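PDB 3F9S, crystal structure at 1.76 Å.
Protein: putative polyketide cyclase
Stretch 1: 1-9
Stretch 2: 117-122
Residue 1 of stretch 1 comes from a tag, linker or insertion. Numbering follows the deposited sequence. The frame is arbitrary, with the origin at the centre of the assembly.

Stretch 1, residues 1-9: GMSISSKAK
Stretch 2 117-122: YFDGNR

Which polar contacts tie the stretches together? Asp119, chi1 t, brings its carboxylate to the backbone NH of Met2, and Met2 N donates to Asp119 OD1 at 2.9 Å, nearly straight at 170°. Gly120 N donates to Ser3 O at 2.7 Å, more bent at 134°. Farther along, Ser5 (chi1 83°) and Asn121 (m, chi2 near 0°) make a very short bond, Ser5 OG to Asn121 OD1, 2.5 Å.

How do the backbones run? They lie parallel in loose register, Ser3 beside Asp119 and Ile4 beside Gly120, with CA to CA 4.8 Å for the first pair. Waters span the gaps: one joins Ser3 N (2.9 Å) to Phe118 O (2.7 Å), another Ser5 N (2.7 Å) to Gly120 O (2.7 Å).

What shapes the turns? A type II' turn spans Asp119 to Arg122; Gly120, at phi/psi 66/-128, suits it, and a CB there would clash with Met2 CE. Ser5 to Ala8 forms a type I turn, where Lys7 N donates to Ser5 OG at 3.2 Å before the helix.

What is buried? Phe118 (chi1 m, chi2 78°) is buried, pointing toward stretch 1, and Ala8 beside it is buried too. Small Ala8 sets CB over one ring face, 4.1 Å from its centroid, while Ile4 (chi1 p, chi2 t) sets CG2 3.5 Å from Phe118 CB. Together the stretches bury 420 Å².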

ATOM      1  N   GLY A   1      -1.262  11.267  22.386  1.00 35.08           N
ATOM      2  CA  GLY A   1      -2.597  10.618  22.387  1.00 34.62           C
ATOM      3  C   GLY A   1      -2.583   9.274  23.085  1.00 33.28           C
ATOM      4  O   GLY A   1      -1.534   8.770  23.497  1.00 34.12           O
HETATM    5  N   MSE A   2      -3.761   8.664  23.141  1.00 32.45           N
HETATM    6  CA  MSE A   2      -3.982   7.411  23.866  1.00 29.56           C
HETATM    7  C   MSE A   2      -3.554   6.089  23.296  1.00 32.30           C
HETATM    8  O   MSE A   2      -3.530   5.117  24.038  1.00 35.11           O
HETATM    9  CB  MSE A   2      -5.475   7.282  24.210  1.00 26.48           C
HETATM   10  CG  MSE A   2      -5.914   8.362  25.160  1.00 28.11           C
HETATM   11 SE   MSE A   2      -7.609   7.995  25.904  0.75 23.85          SE
HETATM   12  CE  MSE A   2      -8.552   8.150  24.233  1.00 23.55           C
ATOM     13  N   SER A   3      -3.287   6.007  22.001  1.00 33.96           N
ATOM     14  CA  SER A   3      -2.992   4.713  21.357  1.00 34.60           C
ATOM     15  C   SER A   3      -4.284   3.867  21.360  1.00 33.92           C
ATOM     16  O   SER A   3      -5.363   4.327  21.792  1.00 31.85           O
ATOM     17  CB  SER A   3      -1.781   3.947  21.927  1.00 36.81           C
ATOM     18  OG  SER A   3      -1.391   2.914  21.034  1.00 33.23           O
ATOM     19  N   ILE A   4      -4.172   2.640  20.882  1.00 32.18           N
ATOM     20  CA  ILE A   4      -5.355   1.862  20.618  1.00 30.95           C
ATOM     21  C   ILE A   4      -6.042   1.285  21.824  1.00 29.90           C
ATOM     22  O   ILE A   4      -5.449   1.097  22.893  1.00 28.84           O
ATOM     23  CB  ILE A   4      -5.107   0.715  19.621  1.00 31.13           C
ATOM     24  CG1 ILE A   4      -4.115  -0.319  20.173  1.00 34.33           C
ATOM     25  CG2 ILE A   4      -4.696   1.234  18.248  1.00 30.12           C
ATOM     26  CD1 ILE A   4      -4.139  -1.543  19.335  1.00 43.70           C
ATOM     27  N   SER A   5      -7.314   0.973  21.623  1.00 29.83           N
ATOM     28  CA  SER A   5      -8.049   0.227  22.612  1.00 29.82           C
ATOM     29  C   SER A   5      -8.015  -1.210  22.112  1.00 28.67           C
ATOM     30  O   SER A   5      -7.625  -1.500  20.954  1.00 27.76           O
ATOM     31  CB  SER A   5      -9.484   0.719  22.778  1.00 31.16           C
ATOM     32  OG  SER A   5     -10.358   0.183  21.805  1.00 30.25           O
ATOM     33  N   SER A   6      -8.496  -2.090  22.975  1.00 28.89           N
ATOM     34  CA  SER A   6      -8.610  -3.522  22.680  1.00 29.08           C
ATOM     35  C   SER A   6      -9.467  -3.844  21.449  1.00 28.39           C
ATOM     36  O   SER A   6      -9.373  -4.937  20.897  1.00 29.42           O
ATOM     37  CB  SER A   6      -9.216  -4.254  23.882  1.00 28.32           C
ATOM     38  OG  SER A   6     -10.540  -3.830  24.129  1.00 26.83           O
ATOM     39  N   LYS A   7     -10.322  -2.909  21.044  1.00 26.30           N
ATOM     40  CA  LYS A   7     -11.242  -3.115  19.938  1.00 27.12           C
ATOM     41  C   LYS A   7     -10.873  -2.449  18.623  1.00 24.04           C
ATOM     42  O   LYS A   7     -11.709  -2.375  17.733  1.00 23.38           O
ATOM     43  CB  LYS A   7     -12.655  -2.733  20.398  1.00 27.98           C
ATOM     44  CG  LYS A   7     -13.126  -3.694  21.481  1.00 27.79           C
ATOM     45  CD  LYS A   7     -14.592  -3.569  21.819  1.00 31.83           C
ATOM     46  CE  LYS A   7     -14.983  -4.665  22.837  1.00 33.56           C
ATOM     47  NZ  LYS A   7     -14.724  -6.052  22.374  1.00 35.63           N
ATOM     48  N   ALA A   8      -9.628  -1.996  18.490  1.00 23.86           N
ATOM     49  CA  ALA A   8      -9.168  -1.303  17.282  1.00 24.95           C
ATOM     50  C   ALA A   8      -9.528  -2.028  15.992  1.00 24.58           C
ATOM     51  O   ALA A   8     -10.046  -1.419  15.046  1.00 24.92           O
ATOM     52  CB  ALA A   8      -7.636  -1.070  17.350  1.00 24.49           C
ATOM     53  N   LYS A   9      -9.279  -3.333  15.941  1.00 24.35           N
ATOM     54  CA  LYS A   9      -9.577  -4.078  14.694  1.00 23.67           C
ATOM     55  C   LYS A   9     -11.074  -4.118  14.368  1.00 24.82           C
ATOM     56  O   LYS A   9     -11.477  -3.929  13.198  1.00 25.34           O
ATOM     57  CB  LYS A   9      -9.020  -5.493  14.741  1.00 24.01           C
ATOM     58  CG  LYS A   9      -7.506  -5.475  14.664  1.00 23.57           C
ATOM     59  CD  LYS A   9      -6.987  -6.871  14.564  1.00 21.78           C
ATOM     60  CE  LYS A   9      -5.467  -6.942  14.582  1.00 24.68           C
ATOM     61  NZ  LYS A   9      -4.979  -8.326  14.342  1.00 23.29           N
ATOM     62  N   TYR A 117      -4.035   5.262  12.154  1.00 24.85           N
ATOM     63  CA  TYR A 117      -3.506   5.660  13.432  1.00 26.47           C
ATOM     64  C   TYR A 117      -4.676   5.963  14.325  1.00 26.21           C
ATOM     65  O   TYR A 117      -5.648   6.593  13.890  1.00 26.32           O
ATOM     66  CB  TYR A 117      -2.608   6.879  13.257  1.00 28.52           C
ATOM     67  CG  TYR A 117      -1.345   6.479  12.572  1.00 28.01           C
ATOM     68  CD1 TYR A 117      -0.329   5.892  13.317  1.00 34.78           C
ATOM     69  CD2 TYR A 117      -1.171   6.617  11.183  1.00 31.05           C
ATOM     70  CE1 TYR A 117       0.848   5.487  12.729  1.00 34.21           C
ATOM     71  CE2 TYR A 117       0.032   6.204  10.581  1.00 28.16           C
ATOM     72  CZ  TYR A 117       1.017   5.641  11.368  1.00 27.77           C
ATOM     73  OH  TYR A 117       2.232   5.225  10.878  1.00 37.39           O
ATOM     74  N   PHE A 118      -4.513   5.589  15.593  1.00 26.84           N
ATOM     75  CA  PHE A 118      -5.555   5.699  16.582  1.00 27.43           C
ATOM     76  C   PHE A 118      -5.189   6.577  17.743  1.00 25.92           C
ATOM     77  O   PHE A 118      -4.023   6.731  18.095  1.00 27.66           O
ATOM     78  CB  PHE A 118      -5.857   4.336  17.182  1.00 28.41           C
ATOM     79  CG  PHE A 118      -6.637   3.453  16.301  1.00 28.28           C
ATOM     80  CD1 PHE A 118      -6.014   2.780  15.249  1.00 27.86           C
ATOM     81  CD2 PHE A 118      -7.995   3.245  16.538  1.00 29.98           C
ATOM     82  CE1 PHE A 118      -6.745   1.929  14.442  1.00 27.28           C
ATOM     83  CE2 PHE A 118      -8.722   2.401  15.738  1.00 30.51           C
ATOM     84  CZ  PHE A 118      -8.093   1.738  14.690  1.00 28.64           C
ATOM     85  N   ASP A 119      -6.225   7.167  18.307  1.00 25.45           N
ATOM     86  CA  ASP A 119      -6.133   7.864  19.583  1.00 26.37           C
ATOM     87  C   ASP A 119      -7.347   7.263  20.276  1.00 26.13           C
ATOM     88  O   ASP A 119      -8.466   7.708  20.033  1.00 24.80           O
ATOM     89  CB  ASP A 119      -6.214   9.369  19.384  1.00 26.38           C
ATOM     90  CG  ASP A 119      -6.124  10.155  20.674  1.00 32.31           C
ATOM     91  OD1 ASP A 119      -6.181   9.572  21.764  1.00 25.80           O
ATOM     92  OD2 ASP A 119      -6.024  11.393  20.589  1.00 31.11           O
ATOM     93  N   GLY A 120      -7.123   6.229  21.096  1.00 25.80           N
ATOM     94  CA  GLY A 120      -8.222   5.490  21.700  1.00 26.41           C
ATOM     95  C   GLY A 120      -8.970   4.769  20.592  1.00 25.82           C
ATOM     96  O   GLY A 120      -8.363   4.096  19.770  1.00 26.69           O
ATOM     97  N   ASN A 121     -10.286   4.953  20.543  1.00 25.16           N
ATOM     98  CA  ASN A 121     -11.130   4.361  19.513  1.00 25.14           C
ATOM     99  C   ASN A 121     -11.270   5.211  18.265  1.00 25.18           C
ATOM    100  O   ASN A 121     -12.010   4.817  17.381  1.00 25.91           O
ATOM    101  CB  ASN A 121     -12.534   4.081  20.057  1.00 24.94           C
ATOM    102  CG  ASN A 121     -12.574   2.918  20.996  1.00 25.37           C
ATOM    103  OD1 ASN A 121     -11.551   2.291  21.266  1.00 29.61           O
ATOM    104  ND2 ASN A 121     -13.756   2.585  21.454  1.00 24.36           N
ATOM    105  N   ARG A 122     -10.551   6.324  18.185  1.00 24.09           N
ATOM    106  CA  ARG A 122     -10.729   7.256  17.098  1.00 25.40           C
ATOM    107  C   ARG A 122      -9.534   7.316  16.202  1.00 25.51           C
ATOM    108  O   ARG A 122      -8.407   7.110  16.639  1.00 26.40           O
ATOM    109  CB  ARG A 122     -11.127   8.606  17.650  1.00 26.71           C
ATOM    110  CG  ARG A 122     -12.559   8.542  18.120  1.00 29.97           C
ATOM    111  CD  ARG A 122     -12.958   9.739  18.849  1.00 32.63           C
ATOM    112  NE  ARG A 122     -14.343   9.597  19.295  1.00 32.14           N
ATOM    113  CZ  ARG A 122     -15.424   9.795  18.551  1.00 26.85           C
ATOM    114  NH1 ARG A 122     -15.345  10.199  17.290  1.00 28.34           N
ATOM    115  NH2 ARG A 122     -16.611   9.612  19.089  1.00 26.00           N
TER
HETATM  116  O   HOH W   1      -2.512   7.890  19.988  1.00 26.94           O
HETATM  117  O   HOH W   2      -8.860   1.434  19.416  1.00 26.62           O